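Pesticidal crystal protein Cry4Aa (Bacillus thuringiensis, PDB 2C9K) kills mosquito larvae as a three-domain pore-forming toxin that binds midgut epithelial cells and promotes their colloid-osmotic lysis. Local coordinates at residues T152-A157 against I180-V185; L239-P244 against S257-E262. All blocks are in the same frame, centred on the assembly; numbering follows the deposited sequence.

Contact 1: T152-A157 against I180-V185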
loop_
_atom_site.group_PDB
_atom_site.type_symbol
_atom_site.label_atom_id
_atom_site.label_comp_id
_atom_site.label_asym_id
_atom_site.label_seq_id
_atom_site.Cartn_x
_atom_site.Cartn_y
_atom_site.Cartn_z
ATOM N N THR A 152 15.839 -6.110 8.925
ATOM C CA THR A 152 16.651 -4.897 9.039
ATOM C C THR A 152 18.057 -5.127 9.582
ATOM O O THR A 152 19.014 -4.516 9.108
ATOM C CB THR A 152 15.959 -3.837 9.913
ATOM O OG1 THR A 152 14.620 -3.633 9.449
ATOM C CG2 THR A 152 16.699 -2.527 9.822
ATOM N N VAL A 153 18.191 -5.995 10.576
ATOM C CA VAL A 153 19.512 -6.264 11.125
ATOM C C VAL A 153 20.325 -7.080 10.131
ATOM O O VAL A 153 21.528 -6.889 10.011
ATOM C CB VAL A 153 19.440 -7.011 12.470
ATOM C CG1 VAL A 153 20.831 -7.452 12.890
ATOM C CG2 VAL A 153 18.849 -6.097 13.536
ATOM N N LEU A 154 19.675 -7.988 9.415
ATOM C CA LEU A 154 20.386 -8.784 8.427
ATOM C C LEU A 154 20.862 -7.883 7.281
ATOM O O LEU A 154 22.007 -7.977 6.842
ATOM C CB LEU A 154 19.481 -9.891 7.896
ATOM C CG LEU A 154 19.188 -10.987 8.916
ATOM C CD1 LEU A 154 18.123 -11.937 8.385
ATOM C CD2 LEU A 154 20.477 -11.737 9.215
ATOM N N ASN A 155 19.983 -7.009 6.804
ATOM C CA ASN A 155 20.333 -6.092 5.724
ATOM C C ASN A 155 21.504 -5.263 6.206
ATOM O O ASN A 155 22.425 -4.970 5.448
ATOM C CB ASN A 155 19.138 -5.177 5.380
ATOM C CG ASN A 155 19.504 -4.059 4.402
ATOM O OD1 ASN A 155 19.986 -3.001 4.799
ATOM N ND2 ASN A 155 19.279 -4.300 3.117
ATOM N N GLN A 156 21.466 -4.906 7.484
ATOM C CA GLN A 156 22.519 -4.100 8.088
ATOM C C GLN A 156 23.820 -4.907 8.185
ATOM O O GLN A 156 24.894 -4.420 7.828
ATOM C CB GLN A 156 22.075 -3.623 9.476
ATOM C CG GLN A 156 22.963 -2.551 10.077
ATOM C CD GLN A 156 24.381 -3.043 10.355
ATOM O OE1 GLN A 156 24.617 -3.806 11.300
ATOM N NE2 GLN A 156 25.328 -2.616 9.523
ATOM N N ALA A 157 23.702 -6.144 8.661
ATOM C CA ALA A 157 24.839 -7.042 8.810
ATOM C C ALA A 157 25.563 -7.185 7.487
ATOM O O ALA A 157 26.786 -7.096 7.429
ATOM C CB ALA A 157 24.368 -8.410 9.291
ATOM N N ILE A 180 31.113 -13.727 9.298
ATOM C CA ILE A 180 29.934 -14.402 8.772
ATOM C C ILE A 180 29.328 -13.675 7.569
ATOM O O ILE A 180 29.418 -12.450 7.447
ATOM C CB ILE A 180 28.862 -14.548 9.870
ATOM C CG1 ILE A 180 29.473 -15.242 11.089
ATOM C CG2 ILE A 180 27.682 -15.350 9.348
ATOM C CD1 ILE A 180 28.572 -15.275 12.301
ATOM N N ASP A 181 28.720 -14.453 6.677
ATOM C CA ASP A 181 28.076 -13.919 5.481
ATOM C C ASP A 181 26.573 -14.190 5.544
ATOM O O ASP A 181 26.123 -15.309 5.289
ATOM C CB ASP A 181 28.675 -14.569 4.236
ATOM C CG ASP A 181 27.895 -14.250 2.983
ATOM O OD1 ASP A 181 27.556 -13.064 2.777
ATOM O OD2 ASP A 181 27.631 -15.186 2.203
ATOM N N TYR A 182 25.802 -13.159 5.881
ATOM C CA TYR A 182 24.356 -13.300 6.000
ATOM C C TYR A 182 23.566 -13.066 4.718
ATOM O O TYR A 182 22.340 -13.108 4.746
ATOM C CB TYR A 182 23.815 -12.347 7.066
ATOM C CG TYR A 182 24.419 -12.516 8.435
ATOM C CD1 TYR A 182 25.708 -12.067 8.706
ATOM C CD2 TYR A 182 23.694 -13.107 9.467
ATOM C CE1 TYR A 182 26.262 -12.195 9.976
ATOM C CE2 TYR A 182 24.239 -13.243 10.741
ATOM C CZ TYR A 182 25.524 -12.782 10.989
ATOM O OH TYR A 182 26.072 -12.894 12.247
ATOM N N TYR A 183 24.238 -12.826 3.597
ATOM C CA TYR A 183 23.501 -12.568 2.363
ATOM C C TYR A 183 22.647 -13.727 1.854
ATOM O O TYR A 183 21.564 -13.509 1.326
ATOM C CB TYR A 183 24.428 -12.093 1.242
ATOM C CG TYR A 183 23.642 -11.579 0.059
ATOM C CD1 TYR A 183 22.631 -10.637 0.239
ATOM C CD2 TYR A 183 23.872 -12.061 -1.230
ATOM C CE1 TYR A 183 21.863 -10.191 -0.829
ATOM C CE2 TYR A 183 23.109 -11.619 -2.306
ATOM C CZ TYR A 183 22.107 -10.686 -2.092
ATOM O OH TYR A 183 21.337 -10.249 -3.131
ATOM N N PRO A 184 23.131 -14.971 1.978
ATOM C CA PRO A 184 22.277 -16.053 1.487
ATOM C C PRO A 184 21.049 -16.168 2.388
ATOM O O PRO A 184 19.963 -16.535 1.946
ATOM C CB PRO A 184 23.188 -17.271 1.581
ATOM C CG PRO A 184 24.547 -16.683 1.335
ATOM C CD PRO A 184 24.505 -15.454 2.203
ATOM N N VAL A 185 21.235 -15.831 3.657
ATOM C CA VAL A 185 20.160 -15.887 4.646
ATOM C C VAL A 185 19.205 -14.694 4.540
ATOM O O VAL A 185 17.997 -14.840 4.760
ATOM C CB VAL A 185 20.735 -15.926 6.080
ATOM C CG1 VAL A 185 19.615 -15.924 7.096
ATOM C CG2 VAL A 185 21.599 -17.150 6.249
#

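Contact 2: L239-P244 against S257-E262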
loop_
_atom_site.group_PDB
_atom_site.type_symbol
_atom_site.label_atom_id
_atom_site.label_comp_id
_atom_site.label_asym_id
_atom_site.label_seq_id
_atom_site.Cartn_x
_atom_site.Cartn_y
_atom_site.Cartn_z
ATOM N N LEU A 239 4.141 -3.163 4.341
ATOM C CA LEU A 239 5.458 -3.459 4.877
ATOM C C LEU A 239 6.128 -4.549 4.026
ATOM O O LEU A 239 7.307 -4.451 3.693
ATOM C CB LEU A 239 5.314 -3.893 6.335
ATOM C CG LEU A 239 6.535 -3.862 7.252
ATOM C CD1 LEU A 239 7.286 -2.526 7.132
ATOM C CD2 LEU A 239 6.049 -4.103 8.690
ATOM N N VAL A 240 5.363 -5.567 3.648
ATOM C CA VAL A 240 5.876 -6.659 2.831
ATOM C C VAL A 240 6.324 -6.209 1.436
ATOM O O VAL A 240 7.236 -6.793 0.850
ATOM C CB VAL A 240 4.809 -7.766 2.675
ATOM C CG1 VAL A 240 5.342 -8.910 1.812
ATOM C CG2 VAL A 240 4.393 -8.270 4.048
ATOM N N ALA A 241 5.677 -5.178 0.897
ATOM C CA ALA A 241 6.026 -4.664 -0.430
ATOM C C ALA A 241 7.405 -3.985 -0.470
ATOM O O ALA A 241 8.006 -3.847 -1.535
ATOM C CB ALA A 241 4.956 -3.694 -0.906
ATOM N N LEU A 242 7.908 -3.570 0.688
ATOM C CA LEU A 242 9.211 -2.913 0.749
ATOM C C LEU A 242 10.363 -3.880 1.055
ATOM O O LEU A 242 11.536 -3.538 0.864
ATOM C CB LEU A 242 9.186 -1.808 1.806
ATOM C CG LEU A 242 8.052 -0.802 1.642
ATOM C CD1 LEU A 242 7.997 0.122 2.858
ATOM C CD2 LEU A 242 8.257 -0.011 0.360
ATOM N N PHE A 243 10.025 -5.082 1.522
ATOM C CA PHE A 243 11.034 -6.085 1.874
ATOM C C PHE A 243 12.111 -6.322 0.810
ATOM O O PHE A 243 13.293 -6.498 1.132
ATOM C CB PHE A 243 10.349 -7.412 2.212
ATOM C CG PHE A 243 9.700 -7.443 3.582
ATOM C CD1 PHE A 243 8.853 -8.493 3.938
ATOM C CD2 PHE A 243 9.965 -6.453 4.521
ATOM C CE1 PHE A 243 8.285 -8.555 5.201
ATOM C CE2 PHE A 243 9.398 -6.509 5.791
ATOM C CZ PHE A 243 8.558 -7.561 6.132
ATOM N N PRO A 244 11.722 -6.318 -0.475
ATOM C CA PRO A 244 12.709 -6.543 -1.532
ATOM C C PRO A 244 13.808 -5.507 -1.528
ATOM O O PRO A 244 14.877 -5.734 -2.069
ATOM C CB PRO A 244 11.868 -6.489 -2.803
ATOM C CG PRO A 244 10.530 -6.978 -2.340
ATOM C CD PRO A 244 10.368 -6.226 -1.043
ATOM N N SER A 257 10.952 4.025 -3.374
ATOM C CA SER A 257 9.822 3.262 -3.874
ATOM C C SER A 257 8.511 3.855 -3.386
ATOM O O SER A 257 8.513 4.730 -2.527
ATOM C CB SER A 257 9.931 1.814 -3.406
ATOM O OG SER A 257 9.794 1.742 -2.006
ATOM N N GLU A 258 7.398 3.377 -3.938
ATOM C CA GLU A 258 6.081 3.865 -3.544
ATOM C C GLU A 258 5.040 2.747 -3.522
ATOM O O GLU A 258 5.249 1.675 -4.079
ATOM C CB GLU A 258 5.641 4.999 -4.479
ATOM C CG GLU A 258 5.505 4.629 -5.959
ATOM C CD GLU A 258 5.381 5.864 -6.869
ATOM O OE1 GLU A 258 4.854 5.736 -7.994
ATOM O OE2 GLU A 258 5.825 6.965 -6.469
ATOM N N LEU A 259 3.921 2.999 -2.857
ATOM C CA LEU A 259 2.845 2.022 -2.754
ATOM C C LEU A 259 1.665 2.592 -3.542
ATOM O O LEU A 259 1.136 3.645 -3.180
ATOM C CB LEU A 259 2.479 1.828 -1.275
ATOM C CG LEU A 259 3.643 1.502 -0.319
ATOM C CD1 LEU A 259 3.206 1.689 1.120
ATOM C CD2 LEU A 259 4.131 0.083 -0.544
ATOM N N THR A 260 1.255 1.901 -4.610
ATOM C CA THR A 260 0.164 2.379 -5.481
ATOM C C THR A 260 -1.231 1.836 -5.226
ATOM O O THR A 260 -2.199 2.353 -5.783
ATOM C CB THR A 260 0.448 2.093 -6.960
ATOM O OG1 THR A 260 0.294 0.691 -7.198
ATOM C CG2 THR A 260 1.857 2.518 -7.336
ATOM N N ARG A 261 -1.338 0.795 -4.407
ATOM C CA ARG A 261 -2.638 0.188 -4.091
ATOM C C ARG A 261 -3.674 1.140 -3.466
ATOM O O ARG A 261 -3.321 2.120 -2.799
ATOM C CB ARG A 261 -2.438 -0.980 -3.128
ATOM C CG ARG A 261 -2.404 -0.586 -1.648
ATOM C CD ARG A 261 -1.275 0.384 -1.340
ATOM N NE ARG A 261 -1.191 0.708 0.082
ATOM C CZ ARG A 261 -1.928 1.633 0.688
ATOM N NH1 ARG A 261 -2.812 2.341 -0.009
ATOM N NH2 ARG A 261 -1.782 1.847 1.993
ATOM N N GLU A 262 -4.952 0.831 -3.669
ATOM C CA GLU A 262 -6.034 1.623 -3.080
ATOM C C GLU A 262 -6.665 0.856 -1.925
ATOM O O GLU A 262 -6.650 -0.376 -1.903
ATOM C CB GLU A 262 -7.153 1.912 -4.094
ATOM C CG GLU A 262 -6.864 3.006 -5.114
ATOM C CD GLU A 262 -8.085 3.387 -5.947
ATOM O OE1 GLU A 262 -8.633 2.524 -6.659
ATOM O OE2 GLU A 262 -8.499 4.559 -5.891
#

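Contact 1: T152-A157 against I180-V185
The segment 152-157, in mid-course on helix 140-164, comes nearest to the segment 180-185 at Leu-154 and Tyr-182, whose CA atoms lie 6.5 Å apart just before the chain enters helix 183-208. Both helices belong to the N-terminal helical bundle of the delta endotoxin, the domain associated with pore formation in this family.

Leu-154 and Tyr-182 carry most of the contact. The tyrosine CG lies anti to its own carbonyl carbon (chi1 -57°), and the CB bond points toward helix 140-164. One face of the ring is met by Ala-157, whose CB comes within 3.9 Å of Tyr-182 CD1, off-centre near the rim; a small methyl suits a place where the helix backbone runs close behind. The opposite face is backed by CG2 of Ile-180, two residues earlier in the same chain, so the ring is sandwiched between aliphatic carbons. Leu-154 approaches obliquely, its side chain running at about a right angle to that of the tyrosine, with CD2 3.5 Å from Tyr-182 CD2. Its other methyl, CD1, reaches on to Val-185 CG1 at 4.4 Å, a looser touch in the first turn of the new helix. The CB bond of Asp-181 points away from helix 140-164, and its OD1 accepts a weak capping bond from Tyr-183 N at 3.4 Å. Behind the contact, helix 103-123 adds His-111 against Leu-154 and Gln-108 against Tyr-182.

No hydrogen bond or charge pair joins the segments, so burial of aliphatic and aromatic carbon probably contributes most to seating the start of helix 183-208.

Contact 2: L239-P244 against S257-E262
Ala-241 and Leu-242 meet Leu-259 and Ser-257 where the N-terminal helical domain joins the beta-rich middle domain of the three-domain delta-endotoxin fold. Near the end of helix 222-240, Ala-241 points its CB toward the extended strand-linking loop, 3.9 Å from Leu-259 CD2; a methyl lets the two backbones come close. Leu-242 follows, its N bonded to Leu-239 O at 3.2 Å. A chi1 of -53° sets CG beside the backbone N, and from there the branch extends toward the loop, where CD2 reaches both partners, Leu-259 CD2 at 4.2 Å and the hydroxyl of Ser-257. Leucine suits both sides of this small apolar patch, its length bridging the gap between backbones: the CA atoms of Leu-242 and Ser-257 are 7.7 Å apart. Helix 5-16 also packs here, with Val-13 and Leu-14 against Leu-242 and Leu-14 against Ser-257. Polar ties flank the patch: Arg-261 forms a salt bridge with Asp-238, and Glu-258 one with Lys-478. Ser-257 is compact enough to sit beside the leucine while its hydroxyl makes a weak hydrogen bond to Asn-245 OD1; toward Leu-242 CD2, 3.3 Å from Ser-257 OG, it makes only a van der Waals contact.

How the contacts relate
Following the chain from its N terminus, contact 1 closes first: helix 140-164 runs out into a connection of which residues 168-177 are not modelled, and the chain comes back at 180-185 to begin helix 183-208. That helix leads by way of helix 222-240 to 239-244, where contact 2 opens; a short excursion through strand 255-256 then brings 257-262 back against that segment. The two loops stand in series, neither nested nor crossed, with centres about 21 Å apart. Contact 1 ties helix 140-164 to the loop and first turn of helix 183-208, inside the N-terminal bundle, whereas contact 2 joins that bundle to the next domain. Helix 140-164 links their surroundings, since its Asn-148 and Leu-151 touch Phe-243.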